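Glycosylation Associate Protein 2 (PDB 6OYC) probably takes part, with its partner Gap proteins, in glycosylation and export of a serine-rich adhesin through the accessory Sec system. Local coordinates at residues T286-Y300 with G312-I326. Residues are numbered along the deposited sequence; the frame is centred on the assembly and turned at random.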
loop_
_atom_site.group_PDB
_atom_site.type_symbol
_atom_site.label_atom_id
_atom_site.label_comp_id
_atom_site.label_asym_id
_atom_site.label_seq_id
_atom_site.Cartn_x
_atom_site.Cartn_y
_atom_site.Cartn_z
ATOM N N THR B 286 -3.780 1.767 1.157
ATOM C CA THR B 286 -3.746 3.078 1.779
ATOM C C THR B 286 -3.105 2.963 3.147
ATOM O O THR B 286 -3.253 1.956 3.839
ATOM C CB THR B 286 -5.168 3.691 1.902
ATOM O OG1 THR B 286 -5.993 2.829 2.689
ATOM C CG2 THR B 286 -5.809 3.869 0.529
ATOM N N TYR B 287 -2.377 4.004 3.526
ATOM C CA TYR B 287 -1.868 4.135 4.880
ATOM C C TYR B 287 -2.305 5.484 5.426
ATOM O O TYR B 287 -2.223 6.495 4.724
ATOM C CB TYR B 287 -0.343 4.021 4.927
ATOM C CG TYR B 287 0.161 4.215 6.335
ATOM C CD1 TYR B 287 0.021 3.208 7.270
ATOM C CD2 TYR B 287 0.717 5.425 6.740
ATOM C CE1 TYR B 287 0.444 3.370 8.550
ATOM C CE2 TYR B 287 1.146 5.609 8.030
ATOM C CZ TYR B 287 1.005 4.575 8.932
ATOM O OH TYR B 287 1.430 4.732 10.220
ATOM N N PHE B 288 -2.752 5.511 6.679
ATOM C CA PHE B 288 -3.300 6.743 7.242
ATOM C C PHE B 288 -2.784 6.970 8.657
ATOM O O PHE B 288 -2.873 6.072 9.500
ATOM C CB PHE B 288 -4.831 6.702 7.225
ATOM C CG PHE B 288 -5.495 7.778 8.053
ATOM C CD1 PHE B 288 -5.474 9.110 7.644
ATOM C CD2 PHE B 288 -6.176 7.445 9.216
ATOM C CE1 PHE B 288 -6.113 10.101 8.405
ATOM C CE2 PHE B 288 -6.822 8.423 9.973
ATOM C CZ PHE B 288 -6.789 9.755 9.566
ATOM N N ASP B 289 -2.257 8.166 8.907
ATOM C CA ASP B 289 -1.779 8.585 10.231
ATOM C C ASP B 289 -2.448 9.916 10.564
ATOM O O ASP B 289 -2.143 10.935 9.906
ATOM C CB ASP B 289 -0.253 8.718 10.250
ATOM C CG ASP B 289 0.321 8.974 11.654
ATOM O OD1 ASP B 289 -0.436 9.267 12.605
ATOM O OD2 ASP B 289 1.556 8.886 11.809
ATOM N N PRO B 290 -3.354 9.967 11.552
ATOM C CA PRO B 290 -4.034 11.243 11.856
ATOM C C PRO B 290 -3.153 12.253 12.569
ATOM O O PRO B 290 -3.524 13.423 12.620
ATOM C CB PRO B 290 -5.205 10.810 12.751
ATOM C CG PRO B 290 -4.638 9.650 13.509
ATOM C CD PRO B 290 -3.708 8.918 12.525
ATOM N N VAL B 291 -2.028 11.834 13.149
ATOM C CA VAL B 291 -1.062 12.723 13.798
ATOM C C VAL B 291 -1.748 13.606 14.845
ATOM O O VAL B 291 -2.268 13.087 15.840
ATOM C CB VAL B 291 -0.285 13.531 12.743
ATOM C CG1 VAL B 291 0.974 14.220 13.360
ATOM C CG2 VAL B 291 0.137 12.585 11.615
ATOM N N ASP B 292 -1.742 14.931 14.669
ATOM C CA ASP B 292 -2.306 15.826 15.685
ATOM C C ASP B 292 -3.768 16.166 15.434
ATOM O O ASP B 292 -4.329 16.991 16.158
ATOM C CB ASP B 292 -1.488 17.127 15.809
ATOM C CG ASP B 292 -1.355 17.889 14.488
ATOM O OD1 ASP B 292 -2.261 17.809 13.624
ATOM O OD2 ASP B 292 -0.329 18.581 14.319
ATOM N N PHE B 293 -4.390 15.557 14.426
ATOM C CA PHE B 293 -5.818 15.692 14.152
ATOM C C PHE B 293 -6.203 17.124 13.792
ATOM O O PHE B 293 -7.378 17.501 13.882
ATOM C CB PHE B 293 -6.667 15.213 15.335
ATOM C CG PHE B 293 -6.605 13.723 15.593
ATOM C CD1 PHE B 293 -5.507 13.155 16.232
ATOM C CD2 PHE B 293 -7.678 12.902 15.258
ATOM C CE1 PHE B 293 -5.467 11.790 16.517
ATOM C CE2 PHE B 293 -7.645 11.531 15.539
ATOM C CZ PHE B 293 -6.536 10.977 16.172
ATOM N N LYS B 294 -5.238 17.891 13.375
ATOM C CA LYS B 294 -5.473 19.237 12.959
ATOM C C LYS B 294 -5.211 19.349 11.474
ATOM O O LYS B 294 -4.394 18.678 10.950
ATOM C CB LYS B 294 -4.595 20.167 13.764
ATOM C CG LYS B 294 -4.806 19.985 15.237
ATOM C CD LYS B 294 -4.238 21.116 16.033
ATOM C CE LYS B 294 -3.747 20.647 17.369
ATOM N NZ LYS B 294 -2.276 20.815 17.429
ATOM N N PRO B 295 -5.915 20.238 10.806
ATOM C CA PRO B 295 -5.797 20.441 9.367
ATOM C C PRO B 295 -4.461 20.903 8.906
ATOM O O PRO B 295 -3.765 21.536 9.621
ATOM C CB PRO B 295 -6.794 21.531 9.106
ATOM C CG PRO B 295 -7.786 21.390 10.180
ATOM C CD PRO B 295 -6.995 21.031 11.375
ATOM N N PRO B 296 -4.108 20.563 7.693
ATOM C CA PRO B 296 -4.978 19.810 6.813
ATOM C C PRO B 296 -4.573 18.355 6.681
ATOM O O PRO B 296 -3.573 17.971 7.216
ATOM C CB PRO B 296 -4.720 20.490 5.507
ATOM C CG PRO B 296 -3.295 20.775 5.561
ATOM C CD PRO B 296 -2.925 21.010 6.976
ATOM N N LEU B 297 -5.366 17.565 5.974
ATOM C CA LEU B 297 -5.013 16.181 5.703
ATOM C C LEU B 297 -4.249 16.178 4.374
ATOM O O LEU B 297 -4.735 16.656 3.383
ATOM C CB LEU B 297 -6.226 15.282 5.662
ATOM C CG LEU B 297 -6.127 13.933 4.976
ATOM C CD1 LEU B 297 -5.129 13.062 5.667
ATOM C CD2 LEU B 297 -7.443 13.236 4.903
ATOM N N THR B 298 -3.060 15.618 4.378
ATOM C CA THR B 298 -2.209 15.629 3.191
ATOM C C THR B 298 -2.076 14.228 2.592
ATOM O O THR B 298 -1.579 13.310 3.253
ATOM C CB THR B 298 -0.836 16.181 3.544
ATOM O OG1 THR B 298 -0.275 15.384 4.597
ATOM C CG2 THR B 298 -0.962 17.630 3.999
ATOM N N VAL B 299 -2.459 14.083 1.327
ATOM C CA VAL B 299 -2.481 12.794 0.637
ATOM C C VAL B 299 -1.354 12.756 -0.388
ATOM O O VAL B 299 -1.246 13.651 -1.239
ATOM C CB VAL B 299 -3.844 12.552 -0.038
ATOM C CG1 VAL B 299 -3.858 11.229 -0.801
ATOM C CG2 VAL B 299 -4.971 12.607 0.986
ATOM N N TYR B 300 -0.522 11.717 -0.321
ATOM C CA TYR B 300 0.545 11.497 -1.296
ATOM C C TYR B 300 0.277 10.210 -2.062
ATOM O O TYR B 300 0.245 9.132 -1.461
ATOM C CB TYR B 300 1.909 11.421 -0.614
ATOM C CG TYR B 300 3.063 11.292 -1.583
ATOM C CD1 TYR B 300 3.314 12.282 -2.534
ATOM C CD2 TYR B 300 3.915 10.182 -1.545
ATOM C CE1 TYR B 300 4.374 12.170 -3.421
ATOM C CE2 TYR B 300 4.974 10.059 -2.436
ATOM C CZ TYR B 300 5.200 11.059 -3.369
ATOM O OH TYR B 300 6.254 10.947 -4.247
ATOM N N GLY B 312 7.090 7.615 0.144
ATOM C CA GLY B 312 6.958 8.908 0.790
ATOM C C GLY B 312 6.498 8.893 2.225
ATOM O O GLY B 312 5.965 9.901 2.694
ATOM N N PHE B 313 6.690 7.785 2.944
ATOM C CA PHE B 313 6.340 7.739 4.361
ATOM C C PHE B 313 7.094 8.801 5.156
ATOM O O PHE B 313 6.498 9.605 5.879
ATOM C CB PHE B 313 6.642 6.353 4.922
ATOM C CG PHE B 313 6.306 6.196 6.387
ATOM C CD1 PHE B 313 4.994 6.008 6.797
ATOM C CD2 PHE B 313 7.306 6.229 7.347
ATOM C CE1 PHE B 313 4.680 5.843 8.132
ATOM C CE2 PHE B 313 7.007 6.077 8.696
ATOM C CZ PHE B 313 5.687 5.882 9.089
ATOM N N TRP B 314 8.418 8.801 5.060
ATOM C CA TRP B 314 9.176 9.696 5.921
ATOM C C TRP B 314 8.978 11.154 5.523
ATOM O O TRP B 314 8.932 12.035 6.388
ATOM C CB TRP B 314 10.645 9.301 5.899
ATOM C CG TRP B 314 10.864 7.996 6.563
ATOM C CD1 TRP B 314 11.256 6.819 5.973
ATOM C CD2 TRP B 314 10.696 7.710 7.954
ATOM N NE1 TRP B 314 11.337 5.823 6.917
ATOM C CE2 TRP B 314 11.002 6.341 8.140
ATOM C CE3 TRP B 314 10.304 8.473 9.058
ATOM C CZ2 TRP B 314 10.937 5.723 9.384
ATOM C CZ3 TRP B 314 10.246 7.859 10.301
ATOM C CH2 TRP B 314 10.567 6.494 10.454
ATOM N N MET B 315 8.830 11.429 4.227
ATOM C CA MET B 315 8.595 12.801 3.795
ATOM C C MET B 315 7.290 13.339 4.357
ATOM O O MET B 315 7.230 14.485 4.814
ATOM C CB MET B 315 8.584 12.872 2.273
ATOM C CG MET B 315 8.140 14.211 1.722
ATOM S SD MET B 315 8.034 14.131 -0.071
ATOM C CE MET B 315 6.492 13.247 -0.293
ATOM N N MET B 316 6.230 12.526 4.332
ATOM C CA MET B 316 4.940 12.983 4.833
ATOM C C MET B 316 4.888 12.974 6.351
ATOM O O MET B 316 4.129 13.748 6.946
ATOM C CB MET B 316 3.811 12.124 4.267
ATOM C CG MET B 316 3.755 12.127 2.757
ATOM S SD MET B 316 3.649 13.801 2.065
ATOM C CE MET B 316 1.923 14.165 2.390
ATOM N N LYS B 317 5.681 12.116 6.995
ATOM C CA LYS B 317 5.746 12.156 8.451
ATOM C C LYS B 317 6.410 13.438 8.940
ATOM O O LYS B 317 6.069 13.946 10.016
ATOM C CB LYS B 317 6.490 10.930 8.978
ATOM C CG LYS B 317 6.080 10.511 10.387
ATOM C CD LYS B 317 6.441 9.046 10.656
ATOM C CE LYS B 317 6.639 8.748 12.152
ATOM N NZ LYS B 317 5.515 9.108 13.055
ATOM N N SER B 318 7.338 13.988 8.153
ATOM C CA SER B 318 8.081 15.162 8.586
ATOM C C SER B 318 7.232 16.427 8.572
ATOM O O SER B 318 7.581 17.401 9.250
ATOM C CB SER B 318 9.318 15.344 7.706
ATOM O OG SER B 318 8.945 15.615 6.373
ATOM N N MET B 319 6.125 16.433 7.834
ATOM C CA MET B 319 5.245 17.589 7.790
ATOM C C MET B 319 4.400 17.748 9.044
ATOM O O MET B 319 3.655 18.730 9.128
ATOM C CB MET B 319 4.327 17.491 6.576
ATOM C CG MET B 319 5.054 17.109 5.308
ATOM S SD MET B 319 5.525 18.559 4.366
ATOM C CE MET B 319 6.690 17.862 3.180
ATOM N N LYS B 320 4.465 16.798 9.981
ATOM C CA LYS B 320 3.749 16.876 11.256
ATOM C C LYS B 320 2.266 17.188 11.049
ATOM O O LYS B 320 1.590 17.739 11.923
ATOM C CB LYS B 320 4.418 17.888 12.193
ATOM C CG LYS B 320 5.911 17.611 12.429
ATOM C CD LYS B 320 6.129 16.383 13.335
ATOM C CE LYS B 320 7.382 16.517 14.210
ATOM N NZ LYS B 320 7.125 16.226 15.665
ATOM N N THR B 321 1.748 16.822 9.892
ATOM C CA THR B 321 0.349 16.972 9.539
ATOM C C THR B 321 -0.296 15.592 9.381
ATOM O O THR B 321 0.405 14.599 9.157
ATOM C CB THR B 321 0.244 17.777 8.231
ATOM O OG1 THR B 321 -1.115 18.153 7.978
ATOM C CG2 THR B 321 0.774 16.963 7.057
ATOM N N PRO B 322 -1.617 15.478 9.534
ATOM C CA PRO B 322 -2.268 14.194 9.229
ATOM C C PRO B 322 -2.065 13.855 7.767
ATOM O O PRO B 322 -2.121 14.736 6.903
ATOM C CB PRO B 322 -3.746 14.443 9.547
ATOM C CG PRO B 322 -3.753 15.664 10.438
ATOM C CD PRO B 322 -2.559 16.477 10.066
ATOM N N PHE B 323 -1.816 12.571 7.484
ATOM C CA PHE B 323 -1.443 12.212 6.122
ATOM C C PHE B 323 -1.916 10.819 5.729
ATOM O O PHE B 323 -2.123 9.927 6.560
ATOM C CB PHE B 323 0.073 12.339 5.901
ATOM C CG PHE B 323 0.915 11.300 6.604
ATOM C CD1 PHE B 323 1.342 11.501 7.904
ATOM C CD2 PHE B 323 1.339 10.149 5.927
ATOM C CE1 PHE B 323 2.151 10.577 8.545
ATOM C CE2 PHE B 323 2.159 9.207 6.554
ATOM C CZ PHE B 323 2.563 9.415 7.868
ATOM N N MET B 324 -2.083 10.658 4.426
ATOM C CA MET B 324 -2.518 9.419 3.816
ATOM C C MET B 324 -1.565 9.102 2.678
ATOM O O MET B 324 -1.139 10.007 1.949
ATOM C CB MET B 324 -3.951 9.544 3.311
ATOM C CG MET B 324 -4.636 8.247 2.978
ATOM S SD MET B 324 -6.355 8.589 2.536
ATOM C CE MET B 324 -6.864 7.033 1.797
ATOM N N LEU B 325 -1.195 7.827 2.556
ATOM C CA LEU B 325 -0.426 7.337 1.418
ATOM C C LEU B 325 -1.276 6.374 0.601
ATOM O O LEU B 325 -2.083 5.620 1.153
ATOM C CB LEU B 325 0.852 6.641 1.870
ATOM C CG LEU B 325 1.628 7.309 3.001
ATOM C CD1 LEU B 325 2.814 6.424 3.379
ATOM C CD2 LEU B 325 2.085 8.717 2.585
ATOM N N ILE B 326 -1.101 6.411 -0.715
ATOM C CA ILE B 326 -1.828 5.565 -1.657
ATOM C C ILE B 326 -0.814 5.019 -2.656
ATOM O O ILE B 326 -0.043 5.789 -3.241
ATOM C CB ILE B 326 -2.948 6.343 -2.380
ATOM C CG1 ILE B 326 -3.644 7.317 -1.408
ATOM C CG2 ILE B 326 -3.950 5.392 -3.033
ATOM C CD1 ILE B 326 -4.960 7.868 -1.894
HETATM O O HOH W 1 3.519 10.596 12.954
#
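F323 and Y287 meet on the face of the sheet that lies under helix 313-318, where strand 323-326 runs between strand 286-289, antiparallel, and strand 297-300, parallel. F323 CE2 lies at the edge of the Y287 ring, near its plane, 4.0 Å from Y287 CE2, while CE1 of the same phenylalanine rests on D289 CB. With CG lodged between its backbone N and carbonyl carbon (chi1 71°), the F323 ring lies under helix 313-318, its face against the backbone at M316 and K317. F313 turns an edge to the face of Y287 in an offset edge-to-face pair, planes at 62°. Farther along this face, M315 CE sits over the centre of the Y300 ring, 3.8 Å from its centroid, a CH-pi contact, with the M315 sulfur farther off above the same face, a Met-aromatic pairing; the sulfur of M316 approaches that ring obliquely, and its bent chain carries CE to T298.

Backbone bonds hold the layer beneath. L325 N reaches Y287 O at 2.7 Å, and D289 N bonds to F323 O. Across the parallel pair, Y300 N bonds to M324 O, and P322 O is gripped twice, by T298 N and by T298 OG1 (3.0 Å), from opposite faces of its plane. Water 1 bridges D289 OD2 and K317 NZ, themselves 4.2 Å apart; K317 also forms a salt bridge to E82. At the start of the connecting loop, an Asx turn links V291 N to D289 OD1. The opposite face carries M324, whose extended chain brings CE to T286 CG2 at 3.6 Å, and V299, packed on I326.

Strand 297-301, helix 313-318 and strand 323-327 form a beta-alpha-beta unit in the mixed sheet of an alpha/beta-hydrolase-like domain; strand 365-370 flanks strand 297-301, helix 495-514 packs against T298 and M315, and helix 341-358 covers F288 and I326.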